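PDB 5XK2: diacylglycerol lipase from Aspergillus oryzae, which probably hydrolyses the ester bonds of mono- and diacylglycerols, as a fungal lipase of the class 3 family with an alpha/beta-hydrolase fold. Local coordinates for residues 82-87 against 143-148; 73-78 against 133-138. All blocks are in the same frame, centred on the assembly; numbering follows the deposited sequence.

Contact 1 of 2, residues 82-87 against 143-148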
ATOM      1  N   LYS A  82      33.479 -12.494   5.766  1.00 13.32           N
ATOM      2  CA  LYS A  82      33.823 -13.380   4.655  1.00 11.44           C
ATOM      3  C   LYS A  82      32.589 -13.858   3.920  1.00 13.35           C
ATOM      4  O   LYS A  82      32.327 -15.058   3.806  1.00 13.05           O
ATOM      5  CB  LYS A  82      34.677 -14.552   5.145  1.00 15.25           C
ATOM      6  CG  LYS A  82      36.080 -14.074   5.485  1.00 19.18           C
ATOM      7  CD  LYS A  82      36.984 -15.184   5.970  1.00 23.32           C
ATOM      8  CE  LYS A  82      37.448 -16.070   4.830  1.00 31.23           C
ATOM      9  NZ  LYS A  82      38.447 -17.055   5.329  1.00 30.44           N
ATOM     10  N   ALA A  83      31.818 -12.889   3.441  1.00 11.42           N
ATOM     11  CA  ALA A  83      30.587 -13.169   2.732  1.00 10.94           C
ATOM     12  C   ALA A  83      30.456 -12.304   1.506  1.00  9.14           C
ATOM     13  O   ALA A  83      30.808 -11.130   1.537  1.00 10.47           O
ATOM     14  CB  ALA A  83      29.384 -12.944   3.653  1.00 12.41           C
ATOM     15  N   ILE A  84      29.928 -12.896   0.445  1.00  9.44           N
ATOM     16  CA  ILE A  84      29.458 -12.141  -0.706  1.00 10.77           C
ATOM     17  C   ILE A  84      27.963 -12.073  -0.527  1.00 12.24           C
ATOM     18  O   ILE A  84      27.315 -13.096  -0.358  1.00 14.27           O
ATOM     19  CB  ILE A  84      29.796 -12.806  -2.042  1.00 11.26           C
ATOM     20  CG1 ILE A  84      31.311 -13.051  -2.176  1.00 14.22           C
ATOM     21  CG2 ILE A  84      29.219 -11.983  -3.206  1.00 11.64           C
ATOM     22  CD1 ILE A  84      32.156 -11.806  -2.042  1.00 19.88           C
ATOM     23  N   VAL A  85      27.420 -10.866  -0.540  1.00  8.46           N
ATOM     24  CA  VAL A  85      26.012 -10.672  -0.248  1.00  8.25           C
ATOM     25  C   VAL A  85      25.268 -10.213  -1.492  1.00  9.88           C
ATOM     26  O   VAL A  85      25.648  -9.221  -2.109  1.00 10.82           O
ATOM     27  CB  VAL A  85      25.833  -9.626   0.867  1.00 10.92           C
ATOM     28  CG1 VAL A  85      24.362  -9.455   1.180  1.00 12.21           C
ATOM     29  CG2 VAL A  85      26.617 -10.040   2.110  1.00 13.41           C
ATOM     30  N   VAL A  86      24.222 -10.941  -1.861  1.00  8.25           N
ATOM     31  CA  VAL A  86      23.332 -10.561  -2.945  1.00  7.26           C
ATOM     32  C   VAL A  86      22.024 -10.136  -2.284  1.00  9.90           C
ATOM     33  O   VAL A  86      21.343 -10.964  -1.685  1.00  9.06           O
ATOM     34  CB  VAL A  86      23.089 -11.737  -3.926  1.00  8.80           C
ATOM     35  CG1 VAL A  86      22.194 -11.283  -5.086  1.00  9.62           C
ATOM     36  CG2 VAL A  86      24.423 -12.298  -4.434  1.00 11.43           C
ATOM     37  N   ALA A  87      21.679  -8.855  -2.376  1.00  9.10           N
ATOM     38  CA  ALA A  87      20.549  -8.347  -1.620  1.00  7.76           C
ATOM     39  C   ALA A  87      19.536  -7.711  -2.552  1.00  8.74           C
ATOM     40  O   ALA A  87      19.911  -6.983  -3.481  1.00 10.37           O
ATOM     41  CB  ALA A  87      21.030  -7.337  -0.573  1.00 11.61           C
ATOM     42  N   SER A 143      37.607 -16.903  -2.581  1.00 16.34           N
ATOM     43  CA  SER A 143      37.140 -18.257  -2.924  1.00 18.16           C
ATOM     44  C   SER A 143      36.397 -19.033  -1.823  1.00 17.98           C
ATOM     45  O   SER A 143      35.541 -19.854  -2.136  1.00 22.64           O
ATOM     46  CB  SER A 143      38.323 -19.108  -3.411  1.00 20.71           C
ATOM     47  OG  SER A 143      39.280 -19.286  -2.389  1.00 28.79           O
ATOM     48  N   ASP A 144      36.726 -18.789  -0.560  1.00 15.40           N
ATOM     49  CA  ASP A 144      36.083 -19.510   0.541  1.00 17.71           C
ATOM     50  C   ASP A 144      34.938 -18.741   1.199  1.00 19.31           C
ATOM     51  O   ASP A 144      34.466 -19.135   2.259  1.00 18.40           O
ATOM     52  CB  ASP A 144      37.114 -19.907   1.597  1.00 19.61           C
ATOM     53  CG  ASP A 144      37.794 -18.717   2.221  1.00 31.48           C
ATOM     54  OD1 ASP A 144      37.731 -17.611   1.637  1.00 27.78           O
ATOM     55  OD2 ASP A 144      38.416 -18.892   3.289  1.00 35.89           O
ATOM     56  N   TYR A 145      34.537 -17.614   0.621  1.00 14.34           N
ATOM     57  CA  TYR A 145      33.467 -16.811   1.215  1.00 11.60           C
ATOM     58  C   TYR A 145      32.101 -17.471   1.117  1.00 13.71           C
ATOM     59  O   TYR A 145      31.811 -18.189   0.142  1.00 15.65           O
ATOM     60  CB  TYR A 145      33.394 -15.424   0.540  1.00 11.30           C
ATOM     61  CG  TYR A 145      34.447 -14.420   0.970  1.00 11.45           C
ATOM     62  CD1 TYR A 145      35.738 -14.816   1.308  1.00 13.66           C
ATOM     63  CD2 TYR A 145      34.150 -13.068   1.022  1.00 11.12           C
ATOM     64  CE1 TYR A 145      36.700 -13.900   1.701  1.00 14.28           C
ATOM     65  CE2 TYR A 145      35.106 -12.130   1.414  1.00 10.40           C
ATOM     66  CZ  TYR A 145      36.381 -12.558   1.756  1.00 14.31           C
ATOM     67  OH  TYR A 145      37.337 -11.667   2.137  1.00 14.45           O
ATOM     68  N   LYS A 146      31.252 -17.222   2.117  1.00 12.43           N
ATOM     69  CA  LYS A 146      29.851 -17.601   2.026  1.00 14.15           C
ATOM     70  C   LYS A 146      29.177 -16.763   0.973  1.00 14.52           C
ATOM     71  O   LYS A 146      29.574 -15.628   0.725  1.00 15.48           O
ATOM     72  CB  LYS A 146      29.124 -17.394   3.355  1.00 18.80           C
ATOM     73  CG  LYS A 146      29.618 -18.247   4.484  1.00 33.01           C
ATOM     74  CD  LYS A 146      28.603 -18.271   5.618  1.00 43.06           C
ATOM     75  CE  LYS A 146      28.833 -17.158   6.613  1.00 44.50           C
ATOM     76  NZ  LYS A 146      28.442 -15.826   6.087  1.00 46.00           N
ATOM     77  N   ILE A 147      28.154 -17.323   0.354  1.00  8.91           N
ATOM     78  CA  ILE A 147      27.289 -16.545  -0.525  1.00  9.20           C
ATOM     79  C   ILE A 147      25.942 -16.389   0.168  1.00 12.63           C
ATOM     80  O   ILE A 147      25.240 -17.373   0.388  1.00 10.94           O
ATOM     81  CB  ILE A 147      27.115 -17.203  -1.893  1.00 11.35           C
ATOM     82  CG1 ILE A 147      28.463 -17.228  -2.636  1.00 18.22           C
ATOM     83  CG2 ILE A 147      26.100 -16.435  -2.723  1.00 15.34           C
ATOM     84  CD1 ILE A 147      28.406 -17.947  -3.967  1.00 25.34           C
ATOM     85  N   VAL A 148      25.604 -15.151   0.532  1.00 10.37           N
ATOM     86  CA  VAL A 148      24.375 -14.865   1.270  1.00  8.44           C
ATOM     87  C   VAL A 148      23.398 -14.115   0.384  1.00 10.62           C
ATOM     88  O   VAL A 148      23.766 -13.096  -0.224  1.00 12.47           O
ATOM     89  CB  VAL A 148      24.643 -14.010   2.531  1.00  9.50           C
ATOM     90  CG1 VAL A 148      23.316 -13.589   3.188  1.00 14.63           C
ATOM     91  CG2 VAL A 148      25.531 -14.752   3.525  1.00 12.58           C
TER
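Ala-83, Ile-84 and Val-85 pair in parallel register with Lys-146, Ile-147 and Val-148, and this buried seam is the tight part of the contact. Lys-146 N donates to Lys-82 O, Ile-84 N to Lys-146 O, Val-148 N to Ile-84 O and Val-86 N to Val-148 O. The first is the most bent, with 148° at the hydrogen; the last is the shortest, Val-86 N to Val-148 O at 2.7 Å. Between these bonds, CA-H...O contacts such as Val-85 CA to Val-148 O (3.3 Å) fill in the strand seam.

The close packing continues onto the Tyr-145 ring, just before the strand. The ring lies flat against the backbone of Lys-82, with Lys-82 CA 3.7 Å from the ring centroid, a CH-pi contact over the face. Ala-83 N comes within 3.4 Å of Tyr-145 CD2, and Ile-84 CD1 touches the same CD2 at 3.9 Å. The ring is also tethered at its far end, where OH hydrogen-bonds to Asn-79 OD1.

The looser side faces solvent. Lys-82 runs across the ring at about a right angle, its CG 3.8 Å from Tyr-145 CE1, then bends at chi3 (75°), and its NZ makes a salt bridge of 2.7 Å to Asp-144 OD2. The amine meets that oxygen on the syn side, 32° out of the carboxylate plane. Lys-146, also exposed, curls back so that NZ passes near Ala-83 CB.

Helix 118-138 packs on the sheet face carrying Ile-84 and Val-86, through Ile-131, Leu-135 and Leu-138. On the opposite face Trp-21 of helix 14-27 lies against Ala-83, Val-85 and Lys-146, and Tyr-24 against Val-85, while strands 71-78 and 173-178 flank the pair within the sheet.

Contact 2 of 2, residues 73-78 against 133-138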
ATOM      1  N   GLY A  73      18.806  -3.462  -5.899  1.00 11.97           N
ATOM      2  CA  GLY A  73      19.633  -4.161  -4.933  1.00 11.15           C
ATOM      3  C   GLY A  73      21.103  -4.059  -5.276  1.00  9.46           C
ATOM      4  O   GLY A  73      21.518  -3.185  -6.028  1.00 11.03           O
ATOM      5  N   PHE A  74      21.901  -4.959  -4.722  1.00  9.44           N
ATOM      6  CA  PHE A  74      23.339  -4.895  -4.938  1.00 11.02           C
ATOM      7  C   PHE A  74      23.988  -6.240  -4.676  1.00  9.75           C
ATOM      8  O   PHE A  74      23.401  -7.102  -4.017  1.00  9.53           O
ATOM      9  CB  PHE A  74      23.989  -3.814  -4.037  1.00 10.25           C
ATOM     10  CG  PHE A  74      23.652  -3.970  -2.570  1.00 10.85           C
ATOM     11  CD1 PHE A  74      24.272  -4.943  -1.797  1.00 10.78           C
ATOM     12  CD2 PHE A  74      22.704  -3.151  -1.980  1.00 12.23           C
ATOM     13  CE1 PHE A  74      23.915  -5.114  -0.438  1.00  9.73           C
ATOM     14  CE2 PHE A  74      22.350  -3.299  -0.639  1.00 10.34           C
ATOM     15  CZ  PHE A  74      22.949  -4.272   0.133  1.00  9.58           C
ATOM     16  N   VAL A  75      25.202  -6.397  -5.188  1.00  8.92           N
ATOM     17  CA  VAL A  75      26.110  -7.449  -4.747  1.00  8.71           C
ATOM     18  C   VAL A  75      27.231  -6.751  -4.008  1.00 10.47           C
ATOM     19  O   VAL A  75      27.864  -5.846  -4.560  1.00 11.72           O
ATOM     20  CB  VAL A  75      26.683  -8.267  -5.911  1.00 11.64           C
ATOM     21  CG1 VAL A  75      27.575  -9.378  -5.371  1.00 12.00           C
ATOM     22  CG2 VAL A  75      25.546  -8.862  -6.745  1.00 11.89           C
ATOM     23  N   ALA A  76      27.448  -7.135  -2.756  1.00  9.45           N
ATOM     24  CA  ALA A  76      28.464  -6.483  -1.934  1.00 10.09           C
ATOM     25  C   ALA A  76      29.448  -7.497  -1.363  1.00 10.73           C
ATOM     26  O   ALA A  76      29.159  -8.706  -1.299  1.00 12.66           O
ATOM     27  CB  ALA A  76      27.794  -5.703  -0.801  1.00 10.81           C
ATOM     28  N   VAL A  77      30.623  -7.009  -0.984  1.00  9.06           N
ATOM     29  CA  VAL A  77      31.647  -7.866  -0.405  1.00  9.36           C
ATOM     30  C   VAL A  77      31.818  -7.477   1.056  1.00 10.48           C
ATOM     31  O   VAL A  77      32.077  -6.300   1.358  1.00 11.74           O
ATOM     32  CB  VAL A  77      32.997  -7.710  -1.137  1.00 13.54           C
ATOM     33  CG1 VAL A  77      34.063  -8.538  -0.445  1.00 14.21           C
ATOM     34  CG2 VAL A  77      32.868  -8.110  -2.596  1.00 16.27           C
ATOM     35  N   ASP A  78      31.675  -8.456   1.948  1.00 10.31           N
ATOM     36  CA  ASP A  78      31.900  -8.245   3.370  1.00 12.72           C
ATOM     37  C   ASP A  78      33.163  -9.028   3.748  1.00 14.60           C
ATOM     38  O   ASP A  78      33.124 -10.250   3.903  1.00 12.24           O
ATOM     39  CB  ASP A  78      30.670  -8.718   4.155  1.00 12.62           C
ATOM     40  CG  ASP A  78      30.805  -8.551   5.659  1.00 15.09           C
ATOM     41  OD1 ASP A  78      31.930  -8.447   6.179  1.00 14.08           O
ATOM     42  OD2 ASP A  78      29.750  -8.567   6.346  1.00 14.30           O
ATOM     43  N   LYS A 133      27.536 -13.014 -13.218  1.00 14.60           N
ATOM     44  CA  LYS A 133      28.792 -12.477 -13.749  1.00 16.72           C
ATOM     45  C   LYS A 133      29.638 -11.947 -12.607  1.00 14.92           C
ATOM     46  O   LYS A 133      30.838 -12.218 -12.511  1.00 15.91           O
ATOM     47  CB  LYS A 133      28.523 -11.370 -14.769  1.00 16.86           C
ATOM     48  CG  LYS A 133      29.798 -10.709 -15.330  1.00 23.02           C
ATOM     49  CD  LYS A 133      29.445  -9.440 -16.106  1.00 32.52           C
ATOM     50  CE  LYS A 133      30.633  -8.879 -16.903  1.00 43.76           C
ATOM     51  NZ  LYS A 133      31.271  -7.680 -16.268  1.00 41.72           N
ATOM     52  N   THR A 134      28.981 -11.210 -11.718  1.00 14.68           N
ATOM     53  CA  THR A 134      29.672 -10.611 -10.581  1.00 13.61           C
ATOM     54  C   THR A 134      30.151 -11.656  -9.576  1.00 11.85           C
ATOM     55  O   THR A 134      31.271 -11.558  -9.070  1.00 12.65           O
ATOM     56  CB  THR A 134      28.767  -9.576  -9.883  1.00 12.27           C
ATOM     57  OG1 THR A 134      28.420  -8.542 -10.820  1.00 14.06           O
ATOM     58  CG2 THR A 134      29.497  -8.944  -8.694  1.00 16.38           C
ATOM     59  N   LEU A 135      29.323 -12.664  -9.270  1.00 10.67           N
ATOM     60  CA  LEU A 135      29.755 -13.722  -8.371  1.00 10.22           C
ATOM     61  C   LEU A 135      31.010 -14.413  -8.930  1.00 12.95           C
ATOM     62  O   LEU A 135      31.959 -14.685  -8.203  1.00 11.83           O
ATOM     63  CB  LEU A 135      28.633 -14.752  -8.160  1.00 14.18           C
ATOM     64  CG  LEU A 135      27.420 -14.217  -7.391  1.00 11.95           C
ATOM     65  CD1 LEU A 135      26.355 -15.306  -7.258  1.00 13.44           C
ATOM     66  CD2 LEU A 135      27.831 -13.729  -6.018  1.00 12.91           C
ATOM     67  N   ASP A 136      30.991 -14.662 -10.234  1.00 16.16           N
ATOM     68  CA  ASP A 136      32.110 -15.336 -10.888  1.00 14.51           C
ATOM     69  C   ASP A 136      33.386 -14.474 -10.826  1.00 11.56           C
ATOM     70  O   ASP A 136      34.483 -14.992 -10.574  1.00 17.09           O
ATOM     71  CB  ASP A 136      31.740 -15.684 -12.330  1.00 14.01           C
ATOM     72  CG  ASP A 136      30.719 -16.829 -12.423  1.00 22.39           C
ATOM     73  OD1 ASP A 136      30.357 -17.425 -11.380  1.00 23.22           O
ATOM     74  OD2 ASP A 136      30.295 -17.129 -13.558  1.00 25.41           O
ATOM     75  N   GLU A 137      33.241 -13.167 -11.015  1.00 11.77           N
ATOM     76  CA  GLU A 137      34.386 -12.254 -10.936  1.00 12.92           C
ATOM     77  C   GLU A 137      34.962 -12.224  -9.514  1.00 15.05           C
ATOM     78  O   GLU A 137      36.171 -12.130  -9.332  1.00 14.98           O
ATOM     79  CB  GLU A 137      33.982 -10.844 -11.378  1.00 16.91           C
ATOM     80  CG  GLU A 137      33.701 -10.725 -12.873  1.00 18.50           C
ATOM     81  CD  GLU A 137      33.016  -9.433 -13.249  1.00 27.18           C
ATOM     82  OE1 GLU A 137      32.590  -8.693 -12.334  1.00 28.46           O
ATOM     83  OE2 GLU A 137      32.924  -9.147 -14.467  1.00 28.57           O
ATOM     84  N   LEU A 138      34.094 -12.308  -8.509  1.00 11.99           N
ATOM     85  CA  LEU A 138      34.540 -12.202  -7.126  1.00 13.95           C
ATOM     86  C   LEU A 138      35.169 -13.480  -6.598  1.00 13.92           C
ATOM     87  O   LEU A 138      35.907 -13.459  -5.624  1.00 15.03           O
ATOM     88  CB  LEU A 138      33.361 -11.807  -6.225  1.00 11.44           C
ATOM     89  CG  LEU A 138      32.917 -10.368  -6.423  1.00 11.76           C
ATOM     90  CD1 LEU A 138      31.581 -10.136  -5.702  1.00 13.21           C
ATOM     91  CD2 LEU A 138      34.001  -9.435  -5.865  1.00 15.45           C
TER
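Val-75 and Val-77, two residues apart on strand 73-78, point toward the helix and meet Thr-134, Leu-135 and Leu-138. Everything that passes between the segments is apolar. Val-75 CG1 is the shared contact point: it approaches Thr-134 CG2 tip to tip at 3.9 Å, with Leu-138 CD1 at 4.1 Å and Leu-135 CD2 more loosely at 4.4 Å. Leu-138 slides past Val-75 in the opposite direction but meets Val-77 head-on. Both of its methyls reach Val-77 CG2, CD2 at 3.7 Å and CD1 at 3.9 Å, so the branched end of the leucine closes on a single methyl.

Polar side chains of the helix find partners away from the strand. Thr-134 CG2 stands anti to its backbone N, which presents the methyl to the strand, while OG1 stays beside that N and hydrogen-bonds to Arg-130 O one turn back. On the exposed flank, Lys-133 NZ and Glu-137 OE2 form an i to i+4 salt bridge of 2.9 Å, the amine arriving on the syn side. Asp-136 OD1 is held by the hydroxyl of Tyr-171.

In the backbone, Leu-138 N bonds to Thr-134 O, and strand 73-78 is tied to its sheet neighbours on both flanks, Val-75 to strand 58-65 and Ala-76 to Val-85.

The short axes run nearly parallel, at 11° and 9.8 Å apart at their closest, a usual spacing for a helix laid along a sheet. This is the helix-on-sheet layering of the alpha/beta-hydrolase fold: helix 118-138, which lies between strands 83-89 and 146-152 in the chain, also reaches over the antiparallel neighbour 71-78.

How the contacts relate
Contacts 1 and 2 have centres about 8 Å apart and share one sheet: strand 71-78 lies antiparallel beside 83-89, and probable hydrogen bonds join them, Ala-76 N to Val-85 O and Asp-78 N to Ala-83 O, each 2.8 Å. Lys-82 and Ala-83 both face Asp-78, a G1 beta bulge at the turn between these strands. Ile-84 links the two by apolar packing, its CG2 3.6 Å from Leu-135 CD2. The helix of contact 2 leads in the chain to strand 146-152 of contact 1, whose later end runs into a probable nucleophile elbow at Ser-153, which probably forms a triad with Asp-206 and His-268.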